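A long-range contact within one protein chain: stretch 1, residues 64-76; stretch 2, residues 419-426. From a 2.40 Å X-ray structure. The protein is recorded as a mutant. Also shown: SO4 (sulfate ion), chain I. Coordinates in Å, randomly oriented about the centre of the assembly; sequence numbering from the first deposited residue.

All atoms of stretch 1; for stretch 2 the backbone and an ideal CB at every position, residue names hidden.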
# COMPACT_ATOMS: atom_id res chain seq x y z
N THR B 64 -11.68 7.13 -30.52
CA THR B 64 -10.53 6.78 -31.35
C THR B 64 -10.85 5.82 -32.50
O THR B 64 -10.04 5.67 -33.41
CB THR B 64 -9.38 6.20 -30.50
OG1 THR B 64 -9.87 5.12 -29.69
CG2 THR B 64 -8.81 7.27 -29.60
N GLY B 65 -12.01 5.17 -32.46
CA GLY B 65 -12.38 4.26 -33.53
C GLY B 65 -12.48 2.76 -33.23
O GLY B 65 -12.54 1.95 -34.16
N LYS B 66 -12.53 2.38 -31.96
CA LYS B 66 -12.61 0.97 -31.58
C LYS B 66 -13.80 0.24 -32.21
O LYS B 66 -13.67 -0.88 -32.70
CB LYS B 66 -12.69 0.84 -30.05
CG LYS B 66 -11.49 1.39 -29.29
CD LYS B 66 -11.58 1.10 -27.80
CE LYS B 66 -12.73 1.85 -27.15
NZ LYS B 66 -12.52 3.31 -27.14
N SER B 67 -14.97 0.88 -32.18
CA SER B 67 -16.18 0.30 -32.74
C SER B 67 -16.06 0.12 -34.24
O SER B 67 -16.52 -0.88 -34.80
CB SER B 67 -17.40 1.18 -32.42
OG SER B 67 -17.28 2.46 -33.03
N VAL B 68 -15.45 1.09 -34.91
CA VAL B 68 -15.26 1.00 -36.35
C VAL B 68 -14.42 -0.23 -36.65
O VAL B 68 -14.77 -1.02 -37.52
CB VAL B 68 -14.54 2.24 -36.92
CG1 VAL B 68 -14.20 2.01 -38.38
CG2 VAL B 68 -15.42 3.47 -36.79
N LEU B 69 -13.33 -0.39 -35.91
CA LEU B 69 -12.42 -1.53 -36.10
C LEU B 69 -13.11 -2.85 -35.83
O LEU B 69 -12.96 -3.79 -36.60
CB LEU B 69 -11.18 -1.39 -35.21
CG LEU B 69 -10.02 -2.34 -35.52
CD1 LEU B 69 -8.76 -1.79 -34.90
CD2 LEU B 69 -10.30 -3.73 -34.99
N LEU B 70 -13.84 -2.93 -34.72
CA LEU B 70 -14.56 -4.16 -34.39
C LEU B 70 -15.62 -4.48 -35.44
O LEU B 70 -15.83 -5.64 -35.78
CB LEU B 70 -15.23 -4.07 -33.02
CG LEU B 70 -14.42 -4.61 -31.85
CD1 LEU B 70 -13.22 -3.70 -31.60
CD2 LEU B 70 -15.31 -4.70 -30.62
N ARG B 71 -16.28 -3.44 -35.95
CA ARG B 71 -17.32 -3.60 -36.96
C ARG B 71 -16.71 -4.22 -38.22
O ARG B 71 -17.24 -5.18 -38.79
CB ARG B 71 -17.95 -2.24 -37.30
CG ARG B 71 -19.37 -2.34 -37.85
CD ARG B 71 -19.99 -0.96 -38.07
NE ARG B 71 -20.03 -0.19 -36.83
CZ ARG B 71 -19.56 1.05 -36.71
NH1 ARG B 71 -19.00 1.64 -37.76
NH2 ARG B 71 -19.63 1.69 -35.55
N GLU B 72 -15.57 -3.68 -38.64
CA GLU B 72 -14.86 -4.19 -39.81
C GLU B 72 -14.46 -5.66 -39.64
O GLU B 72 -14.63 -6.47 -40.54
CB GLU B 72 -13.62 -3.35 -40.06
CG GLU B 72 -12.62 -4.04 -40.96
CD GLU B 72 -11.41 -3.18 -41.29
OE1 GLU B 72 -11.46 -1.94 -41.06
OE2 GLU B 72 -10.43 -3.76 -41.79
N LEU B 73 -13.90 -5.98 -38.48
CA LEU B 73 -13.48 -7.33 -38.19
C LEU B 73 -14.66 -8.31 -38.24
O LEU B 73 -14.56 -9.39 -38.82
CB LEU B 73 -12.82 -7.39 -36.82
CG LEU B 73 -11.41 -7.95 -36.77
CD1 LEU B 73 -10.90 -7.84 -35.37
CD2 LEU B 73 -11.39 -9.38 -37.24
N ALA B 74 -15.77 -7.93 -37.61
CA ALA B 74 -16.96 -8.77 -37.58
C ALA B 74 -17.51 -8.99 -38.99
O ALA B 74 -17.86 -10.11 -39.37
CB ALA B 74 -18.02 -8.12 -36.69
N TYR B 75 -17.57 -7.90 -39.75
CA TYR B 75 -18.05 -7.93 -41.12
C TYR B 75 -17.25 -8.91 -41.97
O TYR B 75 -17.80 -9.83 -42.57
CB TYR B 75 -17.96 -6.54 -41.72
CG TYR B 75 -18.26 -6.49 -43.20
CD1 TYR B 75 -19.43 -7.05 -43.71
CD2 TYR B 75 -17.38 -5.86 -44.08
CE1 TYR B 75 -19.72 -6.99 -45.07
CE2 TYR B 75 -17.66 -5.79 -45.45
CZ TYR B 75 -18.83 -6.36 -45.94
OH TYR B 75 -19.10 -6.29 -47.29
N THR B 76 -15.94 -8.71 -42.03
CA THR B 76 -15.08 -9.58 -42.82
C THR B 76 -15.17 -11.04 -42.36
O THR B 76 -14.94 -11.96 -43.15
CB THR B 76 -13.61 -9.09 -42.78
OG1 THR B 76 -13.13 -9.10 -41.43
CG2 THR B 76 -13.53 -7.68 -43.31
N UNK B 419 -4.49 3.57 -41.24
CA UNK B 419 -5.70 4.33 -40.97
C UNK B 419 -6.94 3.43 -41.02
O UNK B 419 -6.97 2.41 -41.72
CB UNK B 419 -5.84 5.48 -41.97
N UNK B 420 -7.94 3.80 -40.23
CA UNK B 420 -9.20 3.09 -40.17
C UNK B 420 -10.14 3.76 -41.16
O UNK B 420 -10.17 4.99 -41.28
CB UNK B 420 -9.78 3.08 -38.75
N UNK B 421 -10.90 2.95 -41.87
CA UNK B 421 -11.84 3.46 -42.86
C UNK B 421 -13.25 3.32 -42.34
O UNK B 421 -13.67 2.22 -41.98
CB UNK B 421 -11.69 2.73 -44.20
N UNK B 422 -13.99 4.43 -42.27
CA UNK B 422 -15.37 4.35 -41.79
C UNK B 422 -16.27 3.81 -42.89
O UNK B 422 -16.97 4.57 -43.56
CB UNK B 422 -15.86 5.72 -41.32
N UNK B 423 -16.25 2.50 -43.10
CA UNK B 423 -17.09 1.90 -44.12
C UNK B 423 -18.55 2.11 -43.74
O UNK B 423 -18.89 2.15 -42.55
CB UNK B 423 -16.77 0.41 -44.29
N UNK B 424 -19.40 2.26 -44.74
CA UNK B 424 -20.82 2.47 -44.49
C UNK B 424 -21.62 1.20 -44.68
O UNK B 424 -21.43 0.47 -45.65
CB UNK B 424 -21.36 3.57 -45.41
N UNK B 425 -22.52 0.94 -43.74
CA UNK B 425 -23.37 -0.24 -43.81
C UNK B 425 -24.82 0.22 -43.70
O UNK B 425 -25.16 1.05 -42.85
CB UNK B 425 -23.02 -1.25 -42.71
N UNK B 426 -25.66 -0.34 -44.56
CA UNK B 426 -27.08 0.00 -44.57
C UNK B 426 -27.83 -0.84 -43.56
O UNK B 426 -27.50 -2.02 -43.34
CB UNK B 426 -27.68 -0.19 -45.97
S SO4 I . -14.63 4.53 -30.15
O1 SO4 I . -14.32 5.53 -31.19
O2 SO4 I . -15.24 3.36 -30.80
O3 SO4 I . -13.38 4.14 -29.45
O4 SO4 I . -15.57 5.12 -29.19

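Stretch 1 enters a helix at Lys66, with Gly65 at the N-cap, and the sulfate sits at that end, where Gly65 N donates to SO4 O1 at 2.7 Å and Ser67 N to SO4 O2 at 2.9 Å. Stretch 2 runs past the side of the helix that carries Val68, Arg71, Glu72 and Tyr75.

Position 419 has no atom of stretch 1 within 5.5 Å of its ideal CB. Its phi of -92° and psi of 150° are extended and suit most residues, so the visible atoms select little. The deposited residue is Pro419, which makes no contact here.

Position 420 is better defined. Its CA-to-CB bond points toward the helix, and its ideal CB lies 4.6 Å from Val68 CG1 and 5.5 Å from Gly65 O. Ahead of it are the first turn of the helix, the Val68 side chain and the flank of Leu69, a largely apolar surface that calls for a medium-sized aliphatic chain; leucine, isoleucine or methionine could serve. The deposited residue is Leu420. Its CD1 reaches Gly65 O at 3.3 Å and Val68 CB at 4.4 Å, while CD2 packs against Leu69 CB at 4.0 Å. The absence of a side chain at Gly65 matters to this fit, since an ideal CB there would lie 3.0 Å from Leu420 CD1.

At position 421 the CA-to-CB bond points sideways, and a chain must be long to return to the helix. The Glu72 carboxylate lies well to one side of that bond, within reach of a chain that bends back toward it, so a lysine, arginine or glutamine would look natural. The deposited residue is instead Glu421, whose OE2 lies 4.1 Å from Glu72 OE1, bringing like charges close together. Its backbone adds a contact, with Glu421 O 3.6 Å from Val68 CG1.

Position 422 also points sideways, its ideal CB 5.0 Å from Val68 CG1. Space remains around it, so polar and apolar chains are both plausible. Ile422 is deposited, and its CA approaches Val68 CG1 at 4.3 Å.

Position 423 has nothing of stretch 1 within 5.5 Å of its ideal CB, but a long chain could reach the Tyr75 ring; lysine, arginine or methionine would be suitable. Lys423 is deposited, with CE 3.9 Å from Tyr75 CE2. Its carbonyl also accepts from a water 2.6 Å from Lys423 O, and that water accepts from Arg71 NH1, likewise at 2.6 Å.

Position 424 directs its CB away from the helix, which favours a polar residue without requiring one. Gln424 makes no contact.

Position 425 turns back toward the helix. Its ideal CB is beyond 5.5 Å of stretch 1, leaving room for a large side chain between Tyr75 and the aliphatic part of Arg71. An aromatic or long aliphatic residue would fill it. Phe425 does so with chi1 at -59° (m): its edge meets the face of Tyr75, with centroids 5.0 Å apart and planes at 76°, and CE2 lies 3.6 Å from Tyr75 CG. Phe425 CD1 is 4.0 Å from Arg71 CD.

Position 426 is out of reach and unconstrained; it is Ala426.

Stretch 2 (419-426) PLEIKQFA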
# COMPACT_ATOMS: atom_id res chain seq x y z
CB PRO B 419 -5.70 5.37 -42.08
CG PRO B 419 -5.19 4.57 -43.22
CD PRO B 419 -4.01 3.84 -42.61
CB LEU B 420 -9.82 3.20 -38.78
CG LEU B 420 -9.45 2.10 -37.79
CD1 LEU B 420 -10.17 2.34 -36.46
CD2 LEU B 420 -9.86 0.75 -38.38
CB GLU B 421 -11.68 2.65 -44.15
CG GLU B 421 -11.39 1.17 -43.86
CD GLU B 421 -10.77 0.44 -45.04
OE1 GLU B 421 -10.72 1.02 -46.15
OE2 GLU B 421 -10.33 -0.72 -44.85
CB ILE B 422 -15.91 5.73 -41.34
CG1 ILE B 422 -14.98 6.35 -40.30
CG2 ILE B 422 -17.31 5.57 -40.75
CD1 ILE B 422 -15.52 7.63 -39.69
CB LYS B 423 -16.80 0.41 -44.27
CG LYS B 423 -17.51 -0.22 -45.47
CD LYS B 423 -17.18 -1.69 -45.64
CE LYS B 423 -17.72 -2.24 -46.97
NZ LYS B 423 -19.20 -2.11 -47.11
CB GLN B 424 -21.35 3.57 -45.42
CG GLN B 424 -20.75 4.94 -45.13
CD GLN B 424 -21.04 5.42 -43.72
OE1 GLN B 424 -20.43 6.38 -43.24
NE2 GLN B 424 -21.98 4.76 -43.04
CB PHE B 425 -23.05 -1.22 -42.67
CG PHE B 425 -21.62 -1.70 -42.67
CD1 PHE B 425 -20.63 -0.96 -42.04
CD2 PHE B 425 -21.28 -2.90 -43.30
CE1 PHE B 425 -19.30 -1.41 -42.05
CE2 PHE B 425 -19.96 -3.34 -43.31
CZ PHE B 425 -18.97 -2.60 -42.68
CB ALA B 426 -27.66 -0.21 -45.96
O HOH W 1 -18.13 1.35 -40.17
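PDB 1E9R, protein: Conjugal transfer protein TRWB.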